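Local atomic coordinates of walker-Type ATPase (Pyrococcus abyssi, PDB entry 2QEN), a protein that probably binds and hydrolyses ATP as a Walker-type P-loop ATPase, although its biological role is unknown. Residues 37-42 with 326-331; 265-270 with 345-350. The protein carries 1 engineered substitution. One frame throughout, in Å; residues are numbered along the deposited sequence.

Interaction 1 of 2, residues 37-42 with 326-331. With ADP (adenosine-5'-diphosphate), chain C.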
loop_
_atom_site.group_PDB
_atom_site.type_symbol
_atom_site.label_atom_id
_atom_site.label_comp_id
_atom_site.label_asym_id
_atom_site.label_seq_id
_atom_site.Cartn_x
_atom_site.Cartn_y
_atom_site.Cartn_z
ATOM N N LEU A 37 1.539 6.270 -3.384
ATOM C CA LEU A 37 0.132 5.937 -3.633
ATOM C C LEU A 37 -0.095 4.992 -4.800
ATOM O O LEU A 37 0.609 5.063 -5.814
ATOM C CB LEU A 37 -0.663 7.231 -3.876
ATOM C CG LEU A 37 -0.557 8.336 -2.819
ATOM C CD1 LEU A 37 -1.257 9.635 -3.297
ATOM C CD2 LEU A 37 -1.124 7.869 -1.467
ATOM N N GLY A 38 -1.088 4.116 -4.649
ATOM C CA GLY A 38 -1.486 3.171 -5.687
ATOM C C GLY A 38 -2.358 2.039 -5.168
ATOM O O GLY A 38 -2.533 1.868 -3.961
ATOM N N ILE A 39 -2.898 1.271 -6.103
ATOM C CA ILE A 39 -3.733 0.086 -5.848
ATOM C C ILE A 39 -3.013 -0.951 -4.973
ATOM O O ILE A 39 -1.783 -1.064 -5.007
ATOM C CB ILE A 39 -4.125 -0.562 -7.224
ATOM C CG1 ILE A 39 -4.788 0.467 -8.150
ATOM C CG2 ILE A 39 -5.023 -1.781 -7.087
ATOM C CD1 ILE A 39 -5.914 1.235 -7.552
ATOM N N ARG A 40 -3.775 -1.692 -4.176
ATOM C CA ARG A 40 -3.224 -2.809 -3.412
ATOM C C ARG A 40 -2.585 -3.837 -4.358
ATOM O O ARG A 40 -3.176 -4.186 -5.378
ATOM C CB ARG A 40 -4.333 -3.474 -2.595
ATOM C CG ARG A 40 -3.936 -4.791 -1.949
ATOM C CD ARG A 40 -3.500 -4.627 -0.509
ATOM N NE ARG A 40 -4.659 -4.653 0.378
ATOM C CZ ARG A 40 -4.897 -5.582 1.300
ATOM N NH1 ARG A 40 -4.046 -6.591 1.484
ATOM N NH2 ARG A 40 -5.989 -5.493 2.052
ATOM N N ARG A 41 -1.377 -4.288 -4.003
ATOM C CA ARG A 41 -0.590 -5.315 -4.724
ATOM C C ARG A 41 0.177 -4.781 -5.922
ATOM O O ARG A 41 0.795 -5.553 -6.653
ATOM C CB ARG A 41 -1.436 -6.515 -5.163
ATOM C CG ARG A 41 -1.925 -7.385 -4.039
ATOM C CD ARG A 41 -3.212 -8.075 -4.427
ATOM N NE ARG A 41 -3.819 -8.702 -3.255
ATOM C CZ ARG A 41 -5.006 -8.383 -2.748
ATOM N NH1 ARG A 41 -5.789 -7.457 -3.323
ATOM N NH2 ARG A 41 -5.423 -9.023 -1.665
ATOM N N VAL A 42 0.126 -3.469 -6.120
ATOM C CA VAL A 42 0.807 -2.829 -7.240
ATOM C C VAL A 42 2.332 -2.799 -7.060
ATOM O O VAL A 42 3.071 -2.646 -8.029
ATOM C CB VAL A 42 0.243 -1.396 -7.489
ATOM C CG1 VAL A 42 0.827 -0.355 -6.476
ATOM C CG2 VAL A 42 0.446 -0.986 -8.930
ATOM N N LYS A 326 -12.725 5.673 -2.508
ATOM C CA LYS A 326 -11.750 6.095 -1.494
ATOM C C LYS A 326 -10.947 4.918 -0.940
ATOM O O LYS A 326 -9.789 5.075 -0.536
ATOM C CB LYS A 326 -12.457 6.780 -0.321
ATOM C CG LYS A 326 -13.036 8.164 -0.612
ATOM C CD LYS A 326 -13.779 8.679 0.624
ATOM C CE LYS A 326 -14.543 9.980 0.357
ATOM N NZ LYS A 326 -13.708 11.150 0.735
ATOM N N MET A 327 -11.588 3.754 -0.889
ATOM C CA MET A 327 -10.934 2.510 -0.506
ATOM C C MET A 327 -10.161 1.927 -1.691
ATOM O O MET A 327 -9.455 0.940 -1.541
ATOM C CB MET A 327 -11.983 1.493 -0.019
ATOM C CG MET A 327 -12.306 1.535 1.484
ATOM S SD MET A 327 -13.777 0.530 1.844
ATOM C CE MET A 327 -13.221 -0.439 3.218
ATOM N N ASN A 328 -10.345 2.516 -2.876
ATOM C CA ASN A 328 -9.696 2.059 -4.108
ATOM C C ASN A 328 -10.128 0.660 -4.604
ATOM O O ASN A 328 -9.353 -0.026 -5.301
ATOM C CB ASN A 328 -8.171 2.113 -3.957
ATOM C CG ASN A 328 -7.493 2.871 -5.081
ATOM O OD1 ASN A 328 -8.129 3.262 -6.064
ATOM N ND2 ASN A 328 -6.189 3.076 -4.945
ATOM N N TRP A 329 -11.343 0.230 -4.257
ATOM C CA TRP A 329 -11.900 -0.998 -4.861
ATOM C C TRP A 329 -12.234 -0.701 -6.311
ATOM O O TRP A 329 -12.130 -1.569 -7.184
ATOM C CB TRP A 329 -13.156 -1.485 -4.132
ATOM C CG TRP A 329 -12.840 -2.195 -2.839
ATOM C CD1 TRP A 329 -12.829 -1.652 -1.596
ATOM C CD2 TRP A 329 -12.490 -3.579 -2.675
ATOM N NE1 TRP A 329 -12.493 -2.598 -0.665
ATOM C CE2 TRP A 329 -12.281 -3.792 -1.295
ATOM C CE3 TRP A 329 -12.348 -4.656 -3.554
ATOM C CZ2 TRP A 329 -11.927 -5.039 -0.768
ATOM C CZ3 TRP A 329 -11.993 -5.900 -3.036
ATOM C CH2 TRP A 329 -11.790 -6.082 -1.651
ATOM N N ILE A 330 -12.566 0.571 -6.546
ATOM C CA ILE A 330 -13.188 1.014 -7.775
ATOM C C ILE A 330 -12.589 2.322 -8.298
ATOM O O ILE A 330 -12.175 3.179 -7.530
ATOM C CB ILE A 330 -14.729 1.113 -7.536
ATOM C CG1 ILE A 330 -15.458 0.091 -8.349
ATOM C CG2 ILE A 330 -15.323 2.507 -7.659
ATOM C CD1 ILE A 330 -15.725 -1.055 -7.531
ATOM N N VAL A 331 -12.536 2.434 -9.621
ATOM C CA VAL A 331 -12.274 3.690 -10.302
ATOM C C VAL A 331 -13.555 4.124 -11.051
ATOM O O VAL A 331 -14.272 3.280 -11.626
ATOM C CB VAL A 331 -11.078 3.556 -11.292
ATOM C CG1 VAL A 331 -10.697 4.885 -11.840
ATOM C CG2 VAL A 331 -9.849 2.955 -10.593
HETATM P PB ADP C . 1.466 -3.163 -2.159
HETATM O O1B ADP C . 1.405 -2.116 -3.245
HETATM O O2B ADP C . 2.349 -2.737 -1.007
HETATM O O3B ADP C . 0.139 -3.707 -1.698
HETATM P PA ADP C . 3.541 -5.240 -2.503
HETATM O O1A ADP C . 4.774 -4.376 -2.553
HETATM O O2A ADP C . 3.283 -6.117 -1.317
HETATM O O3A ADP C . 2.193 -4.400 -2.885
HETATM O "O5'" ADP C . 3.627 -6.150 -3.837
HETATM C "C5'" ADP C . 2.839 -7.328 -4.034
HETATM C "C4'" ADP C . 3.782 -8.469 -4.436
HETATM O "O4'" ADP C . 4.136 -8.363 -5.829
HETATM C "C3'" ADP C . 5.128 -8.489 -3.713
HETATM O "O3'" ADP C . 5.113 -9.302 -2.546
HETATM C "C2'" ADP C . 6.047 -9.127 -4.705
HETATM O "O2'" ADP C . 5.660 -10.497 -4.757
HETATM C "C1'" ADP C . 5.532 -8.618 -6.018
HETATM N N9 ADP C . 6.143 -7.394 -6.581
HETATM C C8 ADP C . 5.645 -6.150 -6.454
HETATM N N7 ADP C . 6.379 -5.252 -7.152
HETATM C C5 ADP C . 7.378 -5.929 -7.747
HETATM C C6 ADP C . 8.517 -5.598 -8.628
HETATM N N6 ADP C . 8.740 -4.325 -9.027
HETATM N N1 ADP C . 9.326 -6.612 -9.026
HETATM C C2 ADP C . 9.125 -7.873 -8.629
HETATM N N3 ADP C . 8.097 -8.256 -7.848
HETATM C C4 ADP C . 7.210 -7.346 -7.376
HETATM O O HOH W 1 -6.736 -1.424 -4.293
#
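The terminal methyl of Ile39 is set against the carboxamide of Asn328. Ile39 CD1 lies 3.2 Å from Asn328 ND2 and almost as close to OD1 and CG of that residue, so the methyl sits over one face of the amide, offset from CG and spanning its N and O. The two side chains cross at about a right angle. Ile39 CG1 stands beside its own backbone N (chi1 -54°), and a further bend at chi2 (-51°) swings CD1 to the amide. No direct hydrogen bond joins the segments; instead a water accepts from Arg40 N at 3.0 Å and donates to Asn328 O at 3.1 Å. The Asn328 amide is held by ND2 donating to Ser172 O, and an alanine here would probably leave Ser172 O without this donor and open a gap beside Ile39 CD1. Asn328 closes helix 314-326 in a Schellman motif, with positive phi. Ile39 opens a type II turn of the P-loop, in which Arg41 N donates to ADP O3B (2.8 Å, 160°). The contact thus lies between the nucleotide loop, linking strand 33-37 to helix 44-54, and the turn entering strand 330-333, with Val174 of helix 174-181 against Asn328 and Glu273 of helix 255-280 salt-bridged to Arg41.

Interaction 2 of 2, residues 265-270 with 345-350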
loop_
_atom_site.group_PDB
_atom_site.type_symbol
_atom_site.label_atom_id
_atom_site.label_comp_id
_atom_site.label_asym_id
_atom_site.label_seq_id
_atom_site.Cartn_x
_atom_site.Cartn_y
_atom_site.Cartn_z
ATOM N N VAL A 265 -5.817 -18.945 -5.404
ATOM C CA VAL A 265 -5.088 -18.102 -4.450
ATOM C C VAL A 265 -5.690 -16.686 -4.381
ATOM O O VAL A 265 -5.957 -16.191 -3.298
ATOM C CB VAL A 265 -3.551 -18.086 -4.726
ATOM C CG1 VAL A 265 -2.831 -17.008 -3.902
ATOM C CG2 VAL A 265 -2.936 -19.465 -4.401
ATOM N N ALA A 266 -5.912 -16.055 -5.535
ATOM C CA ALA A 266 -6.551 -14.735 -5.581
ATOM C C ALA A 266 -7.935 -14.756 -4.926
ATOM O O ALA A 266 -8.223 -13.927 -4.059
ATOM C CB ALA A 266 -6.635 -14.237 -7.005
ATOM N N LYS A 267 -8.776 -15.718 -5.317
ATOM C CA LYS A 267 -10.107 -15.860 -4.726
ATOM C C LYS A 267 -10.068 -15.910 -3.195
ATOM O O LYS A 267 -10.865 -15.239 -2.535
ATOM C CB LYS A 267 -10.845 -17.078 -5.288
ATOM C CG LYS A 267 -12.316 -17.122 -4.898
ATOM C CD LYS A 267 -13.077 -18.282 -5.543
ATOM C CE LYS A 267 -13.019 -19.577 -4.704
ATOM N NZ LYS A 267 -13.980 -20.636 -5.177
ATOM N N GLY A 268 -9.126 -16.676 -2.642
ATOM C CA GLY A 268 -8.994 -16.827 -1.191
ATOM C C GLY A 268 -8.748 -15.507 -0.485
ATOM O O GLY A 268 -9.477 -15.133 0.433
ATOM N N LEU A 269 -7.730 -14.790 -0.939
ATOM C CA LEU A 269 -7.344 -13.503 -0.353
ATOM C C LEU A 269 -8.446 -12.444 -0.502
ATOM O O LEU A 269 -8.838 -11.782 0.477
ATOM C CB LEU A 269 -6.028 -13.017 -0.980
ATOM C CG LEU A 269 -4.786 -13.913 -0.857
ATOM C CD1 LEU A 269 -3.667 -13.412 -1.770
ATOM C CD2 LEU A 269 -4.273 -13.994 0.577
ATOM N N ILE A 270 -8.969 -12.318 -1.721
ATOM C CA ILE A 270 -10.005 -11.328 -2.033
ATOM C C ILE A 270 -11.302 -11.594 -1.266
ATOM O O ILE A 270 -11.993 -10.660 -0.846
ATOM C CB ILE A 270 -10.231 -11.233 -3.570
ATOM C CG1 ILE A 270 -8.969 -10.658 -4.225
ATOM C CG2 ILE A 270 -11.482 -10.398 -3.915
ATOM C CD1 ILE A 270 -8.751 -11.062 -5.658
ATOM N N ALA A 345 -12.167 -8.275 -10.243
ATOM C CA ALA A 345 -13.317 -8.440 -11.125
ATOM C C ALA A 345 -13.564 -9.914 -11.535
ATOM O O ALA A 345 -14.701 -10.401 -11.477
ATOM C CB ALA A 345 -13.180 -7.530 -12.357
ATOM N N THR A 346 -12.500 -10.617 -11.938
ATOM C CA THR A 346 -12.571 -12.049 -12.271
ATOM C C THR A 346 -13.123 -12.883 -11.108
ATOM O O THR A 346 -14.002 -13.714 -11.306
ATOM C CB THR A 346 -11.195 -12.584 -12.737
ATOM O OG1 THR A 346 -10.803 -11.885 -13.927
ATOM C CG2 THR A 346 -11.234 -14.094 -13.040
ATOM N N VAL A 347 -12.622 -12.623 -9.901
ATOM C CA VAL A 347 -13.069 -13.291 -8.666
ATOM C C VAL A 347 -14.535 -12.982 -8.313
ATOM O O VAL A 347 -15.278 -13.880 -7.925
ATOM C CB VAL A 347 -12.114 -12.950 -7.461
ATOM C CG1 VAL A 347 -12.715 -13.378 -6.114
ATOM C CG2 VAL A 347 -10.743 -13.585 -7.657
ATOM N N LEU A 348 -14.951 -11.726 -8.457
ATOM C CA LEU A 348 -16.367 -11.345 -8.229
ATOM C C LEU A 348 -17.379 -11.951 -9.222
ATOM O O LEU A 348 -18.535 -12.123 -8.879
ATOM C CB LEU A 348 -16.544 -9.821 -8.168
ATOM C CG LEU A 348 -15.910 -9.043 -7.009
ATOM C CD1 LEU A 348 -15.606 -7.631 -7.469
ATOM C CD2 LEU A 348 -16.798 -9.033 -5.757
ATOM N N ARG A 349 -16.939 -12.260 -10.442
ATOM C CA ARG A 349 -17.787 -12.946 -11.425
ATOM C C ARG A 349 -17.829 -14.445 -11.145
ATOM O O ARG A 349 -18.582 -15.180 -11.782
ATOM C CB ARG A 349 -17.293 -12.701 -12.853
ATOM C CG ARG A 349 -17.569 -11.312 -13.379
ATOM C CD ARG A 349 -17.276 -11.238 -14.860
ATOM N NE ARG A 349 -15.845 -11.277 -15.164
ATOM C CZ ARG A 349 -15.043 -10.215 -15.199
ATOM N NH1 ARG A 349 -15.516 -8.996 -14.938
ATOM N NH2 ARG A 349 -13.759 -10.380 -15.495
ATOM N N ILE A 350 -16.997 -14.852 -10.182
ATOM C CA ILE A 350 -16.856 -16.205 -9.616
ATOM C C ILE A 350 -15.692 -16.989 -10.245
ATOM O O ILE A 350 -15.788 -17.516 -11.356
ATOM C CB ILE A 350 -18.186 -17.002 -9.526
ATOM C CG1 ILE A 350 -19.153 -16.310 -8.554
ATOM C CG2 ILE A 350 -17.935 -18.446 -9.049
ATOM C CD1 ILE A 350 -20.632 -16.753 -8.709
ATOM O OXT ILE A 350 -14.610 -17.094 -9.640
#
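Val347 packs helix 342-348 against helix 255-280, aliphatic side chains meeting each other and backbone with no hydrogen bond between the segments. The contact joins the chain's last helix, after antiparallel strands 330-333 and 336-339, to the long helix 255-280; the neighbouring helices and strands are consistent with a winged helix-turn-helix. Two methyls divide the work. Anti to the backbone N (chi1 168°), Val347 CG1 reaches Ile270 CG2 at 3.9 Å and Lys267 CG at 4.0 Å. Val347 CG2 sits over the helix backbone, 3.7 Å from Lys267 N, and also meets Ile270 CD1 at 3.8 Å and Ala266 CB at 4.2 Å. The closeness of this methyl to a main-chain nitrogen shows how near the helices come: the CA atoms of Lys267 and Val347 are 5.6 Å apart. Lys267 contributes aliphatic carbon, while its chain leads the ammonium away from the interface. One shell further out, Trp241 of helix 239-252 touches both Ala266 and Ile270, and Val343 and Val344 extend the apolar seam. The C-terminal segment is also held from helix 282-292, where Arg289 NE donates to Leu348 O and Ala292 O accepts from Arg349 NH1. At the very end of the chain, Ile350 N donates a hydrogen bond to Val347 O at 3.0 Å.

In the fold
From the N terminus, the chain leaves strand 33-37 of the parallel ATPase sheet and runs through residues 37-42, whose partner arrives only at 326-331; interaction 1 therefore closes a loop of 283 intervening residues. Well inside that loop comes 265-270, whose own partner, 345-350, follows after interaction 1 is complete, with 74 residues between. The two loops cross rather than nest. Interaction 1 ties the P-loop to the probable winged-helix region, and interaction 2 ties the chain's last helix to helix 255-280. Their centres are 16 Å apart, yet they meet directly: Arg41 NH2 packs at 4.1 Å from Leu269 CB, linking nucleotide loop and long helix.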